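Local coordinates for protein putidaredoxin reductase (Pseudomonas putida, PDB 1Q1R) that probably passes electrons from NADH through its bound FAD to the iron-sulfur protein putidaredoxin, which serves the cytochrome P450cam monooxygenase, at residues 175-181 / 206-212; 150-155 / 238-244. All coordinates share one frame; numbering follows the deposited sequence.

Contact 1: residues 175-181 / 206-212; sequences VTLLDTA and VDIRTGT
Leu178 and Arg209 lie side by side on one face of a parallel strand pair, the branch CD2 of Leu178 pressed against Arg209 CB at 3.7 Å. CG beside the backbone N (chi1 -45°) and chi2 of 174° together bring Leu178 CD2 over to the neighbouring strand, where it also meets CG and CD of the extended arginine and reaches Thr212 CG2 at 4.2 Å. On the same face Thr176 runs alongside Asp207, its CG2 3.4 Å from Asp207 O. Its OG1 shares a water with Asp207 OD2. Arg209 grips this oxygen side-on in a salt bridge, with NE (2.8 Å) and NH2 both on OD2, its guanidinium edge turned to the carboxylate. Toward the start of the strands the other side is apolar: Val206 CG1 sits over the notch between Val175 CG1 and Leu177 CB, 4.3 and 4.2 Å away, while Ile208 CG1 rests more loosely on Leu177 CB. Past the strands, Thr212 N donates to Asp179 O and Gly211 N to Ala181 O, which lies against Thr210 CB; within 175-181, Asp179 OD1 accepts from Ala181 N in an Asx turn. Helix 191-204 connects the two strands in a beta-alpha-beta unit, and its His201 touches Val206 and Ile208. Helix 159-170 covers Val175, Leu177 and Val206, whereas Leu237 of strand 236-238 packs on Thr176 and Leu178 at the other face.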
loop_
_atom_site.group_PDB
_atom_site.type_symbol
_atom_site.label_atom_id
_atom_site.label_comp_id
_atom_site.label_asym_id
_atom_site.label_seq_id
_atom_site.Cartn_x
_atom_site.Cartn_y
_atom_site.Cartn_z
ATOM N N VAL A 175 -7.227 3.372 23.258
ATOM C CA VAL A 175 -6.655 2.512 22.229
ATOM C C VAL A 175 -5.563 1.535 22.662
ATOM O O VAL A 175 -4.619 1.910 23.359
ATOM C CB VAL A 175 -6.083 3.377 21.075
ATOM C CG1 VAL A 175 -5.695 2.501 19.905
ATOM C CG2 VAL A 175 -7.100 4.435 20.661
ATOM N N THR A 176 -5.709 0.285 22.226
ATOM C CA THR A 176 -4.744 -0.777 22.497
ATOM C C THR A 176 -4.377 -1.400 21.146
ATOM O O THR A 176 -5.257 -1.732 20.348
ATOM C CB THR A 176 -5.342 -1.899 23.399
ATOM O OG1 THR A 176 -5.767 -1.346 24.650
ATOM C CG2 THR A 176 -4.295 -2.977 23.665
ATOM N N LEU A 177 -3.085 -1.551 20.876
ATOM C CA LEU A 177 -2.665 -2.150 19.613
ATOM C C LEU A 177 -1.861 -3.406 19.889
ATOM O O LEU A 177 -0.955 -3.409 20.720
ATOM C CB LEU A 177 -1.844 -1.157 18.787
ATOM C CG LEU A 177 -1.458 -1.631 17.382
ATOM C CD1 LEU A 177 -1.295 -0.438 16.450
ATOM C CD2 LEU A 177 -0.177 -2.445 17.453
ATOM N N LEU A 178 -2.193 -4.473 19.175
ATOM C CA LEU A 178 -1.532 -5.753 19.369
ATOM C C LEU A 178 -0.762 -6.225 18.148
ATOM O O LEU A 178 -1.247 -6.136 17.016
ATOM C CB LEU A 178 -2.573 -6.817 19.724
ATOM C CG LEU A 178 -3.626 -6.430 20.762
ATOM C CD1 LEU A 178 -4.651 -7.550 20.876
ATOM C CD2 LEU A 178 -2.959 -6.163 22.099
ATOM N N ASP A 179 0.438 -6.738 18.388
ATOM C CA ASP A 179 1.256 -7.273 17.310
ATOM C C ASP A 179 1.966 -8.520 17.817
ATOM O O ASP A 179 2.461 -8.552 18.942
ATOM C CB ASP A 179 2.286 -6.251 16.829
ATOM C CG ASP A 179 2.885 -6.625 15.481
ATOM O OD1 ASP A 179 3.468 -7.723 15.358
ATOM O OD2 ASP A 179 2.766 -5.822 14.534
ATOM N N THR A 180 2.004 -9.544 16.977
ATOM C CA THR A 180 2.646 -10.801 17.326
ATOM C C THR A 180 4.165 -10.663 17.326
ATOM O O THR A 180 4.856 -11.343 18.082
ATOM C CB THR A 180 2.238 -11.902 16.339
ATOM O OG1 THR A 180 2.452 -11.441 14.998
ATOM C CG2 THR A 180 0.764 -12.254 16.514
ATOM N N ALA A 181 4.680 -9.774 16.481
ATOM C CA ALA A 181 6.119 -9.547 16.385
ATOM C C ALA A 181 6.662 -8.901 17.655
ATOM O O ALA A 181 5.916 -8.285 18.418
ATOM C CB ALA A 181 6.426 -8.668 15.181
ATOM N N VAL A 206 -1.547 5.427 23.341
ATOM C CA VAL A 206 -1.775 4.083 22.834
ATOM C C VAL A 206 -1.049 3.045 23.679
ATOM O O VAL A 206 0.117 3.223 24.031
ATOM C CB VAL A 206 -1.273 3.928 21.387
ATOM C CG1 VAL A 206 -1.474 2.485 20.916
ATOM C CG2 VAL A 206 -1.997 4.890 20.483
ATOM N N ASP A 207 -1.747 1.966 24.016
ATOM C CA ASP A 207 -1.132 0.888 24.776
ATOM C C ASP A 207 -0.747 -0.184 23.768
ATOM O O ASP A 207 -1.583 -0.981 23.342
ATOM C CB ASP A 207 -2.103 0.315 25.811
ATOM C CG ASP A 207 -1.571 -0.946 26.469
ATOM O OD1 ASP A 207 -0.335 -1.135 26.506
ATOM O OD2 ASP A 207 -2.386 -1.748 26.960
ATOM N N ILE A 208 0.523 -0.183 23.374
ATOM C CA ILE A 208 1.040 -1.140 22.401
ATOM C C ILE A 208 1.542 -2.408 23.081
ATOM O O ILE A 208 2.379 -2.350 23.983
ATOM C CB ILE A 208 2.199 -0.521 21.587
ATOM C CG1 ILE A 208 1.667 0.637 20.739
ATOM C CG2 ILE A 208 2.859 -1.581 20.712
ATOM C CD1 ILE A 208 2.726 1.369 19.956
ATOM N N ARG A 209 1.026 -3.550 22.641
ATOM C CA ARG A 209 1.429 -4.835 23.200
ATOM C C ARG A 209 2.039 -5.711 22.121
ATOM O O ARG A 209 1.335 -6.289 21.294
ATOM C CB ARG A 209 0.224 -5.539 23.833
ATOM C CG ARG A 209 -0.497 -4.652 24.829
ATOM C CD ARG A 209 -1.328 -5.431 25.825
ATOM N NE ARG A 209 -1.845 -4.532 26.854
ATOM C CZ ARG A 209 -2.284 -4.925 28.045
ATOM N NH1 ARG A 209 -2.271 -6.212 28.368
ATOM N NH2 ARG A 209 -2.733 -4.028 28.915
ATOM N N THR A 210 3.364 -5.796 22.130
ATOM C CA THR A 210 4.083 -6.600 21.155
ATOM C C THR A 210 4.223 -8.029 21.662
ATOM O O THR A 210 4.000 -8.300 22.838
ATOM C CB THR A 210 5.478 -6.014 20.886
ATOM O OG1 THR A 210 6.163 -5.827 22.129
ATOM C CG2 THR A 210 5.362 -4.674 20.171
ATOM N N GLY A 211 4.590 -8.943 20.771
ATOM C CA GLY A 211 4.729 -10.329 21.172
ATOM C C GLY A 211 3.426 -10.836 21.763
ATOM O O GLY A 211 3.420 -11.702 22.643
ATOM N N THR A 212 2.315 -10.289 21.280
ATOM C CA THR A 212 0.998 -10.682 21.765
ATOM C C THR A 212 0.211 -11.381 20.668
ATOM O O THR A 212 0.190 -10.932 19.523
ATOM C CB THR A 212 0.191 -9.463 22.252
ATOM O OG1 THR A 212 0.869 -8.849 23.355
ATOM C CG2 THR A 212 -1.199 -9.891 22.692
HETATM O O HOH W 1 -5.030 -1.793 27.183
#

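Contact 2: residues 150-155 / 238-244; sequences NRLVVI and PADLVIA
Asp240 and Arg151 hold the entrance to this parallel pairing by a reciprocal grip. Arg151 N gives a nearly straight bond to Asp240 OD2 (2.7 Å, 170° at the hydrogen), met on the anti lone pair, and Arg151 O accepts from both Asp240 N at 2.7 Å and Leu241 N at 3.1 Å. The aspartate can reach because its CG stands beside its own backbone N (chi1 -66°), which turns the carboxylate back to the start of strand 151-155. The Asn150 side chain crosses that of Asp240 at about a right angle, with Asn150 CB 3.4 Å from Asp240 OD2. From there the backbone bonds alternate: Leu241 O takes Val153 N, Val153 O takes Ile243 N, and Ile243 O takes Ile155 N at 2.8 Å. Above and below this backbone pairing, Leu152 CD1 sits 3.8 Å from Ile243 CD1 on one face, and Ile155 CD1 lies against Val242 CG1 at 3.7 Å on the other. Outside the pair, Asn129 ND2 donates to Asp240 O. Strand 151-155 leads into a GxGxxG-like turn beginning at Gly156 and running into helix 159-170, a Rossmann-type arrangement that probably marks the NAD-binding domain of the glutathione reductase fold.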
loop_
_atom_site.group_PDB
_atom_site.type_symbol
_atom_site.label_atom_id
_atom_site.label_comp_id
_atom_site.label_asym_id
_atom_site.label_seq_id
_atom_site.Cartn_x
_atom_site.Cartn_y
_atom_site.Cartn_z
ATOM N N ASN A 150 -14.645 5.230 24.149
ATOM C CA ASN A 150 -14.954 3.843 23.841
ATOM C C ASN A 150 -13.619 3.130 23.671
ATOM O O ASN A 150 -12.584 3.770 23.448
ATOM C CB ASN A 150 -15.807 3.728 22.572
ATOM C CG ASN A 150 -17.294 3.677 22.886
ATOM O OD1 ASN A 150 -17.727 4.156 23.935
ATOM N ND2 ASN A 150 -18.080 3.107 21.978
ATOM N N ARG A 151 -13.633 1.809 23.787
ATOM C CA ARG A 151 -12.400 1.048 23.682
ATOM C C ARG A 151 -12.161 0.386 22.339
ATOM O O ARG A 151 -12.980 -0.395 21.851
ATOM C CB ARG A 151 -12.349 0.002 24.803
ATOM C CG ARG A 151 -12.153 0.618 26.185
ATOM C CD ARG A 151 -12.518 -0.348 27.306
ATOM N NE ARG A 151 -12.209 0.212 28.620
ATOM C CZ ARG A 151 -10.991 0.241 29.154
ATOM N NH1 ARG A 151 -9.959 -0.269 28.492
ATOM N NH2 ARG A 151 -10.799 0.789 30.348
ATOM N N LEU A 152 -11.016 0.706 21.746
ATOM C CA LEU A 152 -10.629 0.135 20.468
ATOM C C LEU A 152 -9.428 -0.778 20.633
ATOM O O LEU A 152 -8.506 -0.485 21.394
ATOM C CB LEU A 152 -10.257 1.232 19.461
ATOM C CG LEU A 152 -9.486 0.766 18.208
ATOM C CD1 LEU A 152 -10.365 -0.139 17.356
ATOM C CD2 LEU A 152 -9.032 1.971 17.394
ATOM N N VAL A 153 -9.458 -1.895 19.925
ATOM C CA VAL A 153 -8.335 -2.806 19.917
ATOM C C VAL A 153 -7.985 -3.003 18.455
ATOM O O VAL A 153 -8.808 -3.458 17.660
ATOM C CB VAL A 153 -8.654 -4.179 20.542
ATOM C CG1 VAL A 153 -7.455 -5.109 20.347
ATOM C CG2 VAL A 153 -8.944 -4.025 22.033
ATOM N N VAL A 154 -6.768 -2.613 18.099
ATOM C CA VAL A 154 -6.278 -2.763 16.740
ATOM C C VAL A 154 -5.403 -4.014 16.723
ATOM O O VAL A 154 -4.497 -4.149 17.544
ATOM C CB VAL A 154 -5.407 -1.551 16.314
ATOM C CG1 VAL A 154 -4.885 -1.762 14.904
ATOM C CG2 VAL A 154 -6.214 -0.253 16.423
ATOM N N ILE A 155 -5.680 -4.927 15.799
ATOM C CA ILE A 155 -4.890 -6.149 15.685
ATOM C C ILE A 155 -4.003 -6.033 14.453
ATOM O O ILE A 155 -4.478 -6.122 13.319
ATOM C CB ILE A 155 -5.793 -7.391 15.560
ATOM C CG1 ILE A 155 -6.750 -7.451 16.756
ATOM C CG2 ILE A 155 -4.935 -8.655 15.519
ATOM C CD1 ILE A 155 -7.865 -8.473 16.611
ATOM N N PRO A 238 -11.261 -5.616 27.027
ATOM C CA PRO A 238 -12.638 -5.240 26.689
ATOM C C PRO A 238 -12.587 -4.319 25.475
ATOM O O PRO A 238 -11.716 -3.457 25.391
ATOM C CB PRO A 238 -13.115 -4.529 27.949
ATOM C CG PRO A 238 -11.856 -3.871 28.450
ATOM C CD PRO A 238 -10.828 -4.973 28.280
ATOM N N ALA A 239 -13.504 -4.503 24.532
ATOM C CA ALA A 239 -13.494 -3.677 23.333
ATOM C C ALA A 239 -14.874 -3.306 22.819
ATOM O O ALA A 239 -15.799 -4.115 22.850
ATOM C CB ALA A 239 -12.721 -4.388 22.229
ATOM N N ASP A 240 -15.000 -2.070 22.349
ATOM C CA ASP A 240 -16.251 -1.594 21.769
ATOM C C ASP A 240 -16.086 -1.673 20.255
ATOM O O ASP A 240 -17.062 -1.702 19.507
ATOM C CB ASP A 240 -16.519 -0.143 22.174
ATOM C CG ASP A 240 -16.764 0.008 23.656
ATOM O OD1 ASP A 240 -17.691 -0.651 24.164
ATOM O OD2 ASP A 240 -16.032 0.783 24.311
ATOM N N LEU A 241 -14.830 -1.717 19.816
ATOM C CA LEU A 241 -14.509 -1.774 18.395
ATOM C C LEU A 241 -13.202 -2.526 18.180
ATOM O O LEU A 241 -12.259 -2.375 18.954
ATOM C CB LEU A 241 -14.372 -0.351 17.845
ATOM C CG LEU A 241 -14.089 -0.150 16.356
ATOM C CD1 LEU A 241 -15.258 -0.675 15.526
ATOM C CD2 LEU A 241 -13.869 1.343 16.087
ATOM N N VAL A 242 -13.155 -3.337 17.130
ATOM C CA VAL A 242 -11.954 -4.098 16.804
ATOM C C VAL A 242 -11.648 -3.912 15.331
ATOM O O VAL A 242 -12.501 -4.141 14.474
ATOM C CB VAL A 242 -12.121 -5.617 17.081
ATOM C CG1 VAL A 242 -10.860 -6.366 16.643
ATOM C CG2 VAL A 242 -12.379 -5.858 18.566
ATOM N N ILE A 243 -10.431 -3.477 15.039
ATOM C CA ILE A 243 -10.003 -3.271 13.664
ATOM C C ILE A 243 -8.798 -4.169 13.434
ATOM O O ILE A 243 -7.797 -4.073 14.142
ATOM C CB ILE A 243 -9.624 -1.806 13.424
ATOM C CG1 ILE A 243 -10.864 -0.925 13.605
ATOM C CG2 ILE A 243 -9.026 -1.643 12.026
ATOM C CD1 ILE A 243 -10.558 0.557 13.662
ATOM N N ALA A 244 -8.909 -5.053 12.450
ATOM C CA ALA A 244 -7.835 -5.988 12.157
ATOM C C ALA A 244 -7.105 -5.661 10.862
ATOM O O ALA A 244 -7.718 -5.307 9.853
ATOM C CB ALA A 244 -8.393 -7.418 12.098
#

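How the contacts relate
Contacts 1 and 2 are successive parts of one parallel sheet, ordered 130-132, 241-244, 151-155, 174-178, 207-209, and their centres lie 12 Å apart. The seam between them is the pairing of strands 151-155 and 174-178. Leu178 N probably donates a hydrogen bond to Val154 O at 2.8 Å. Val154 N probably donates another to Thr176 O, also at 2.8 Å, and Leu178 CD1 packs against Val153 CG1 at 3.8 Å. In sequence, contact 1 is nested within the loop that contact 2 closes. Helix 159-170 touches side chains of both. Bound FAD is nearer contact 2: about 9 Å from the side chain of Ile243, against about 13 Å from that of Leu177.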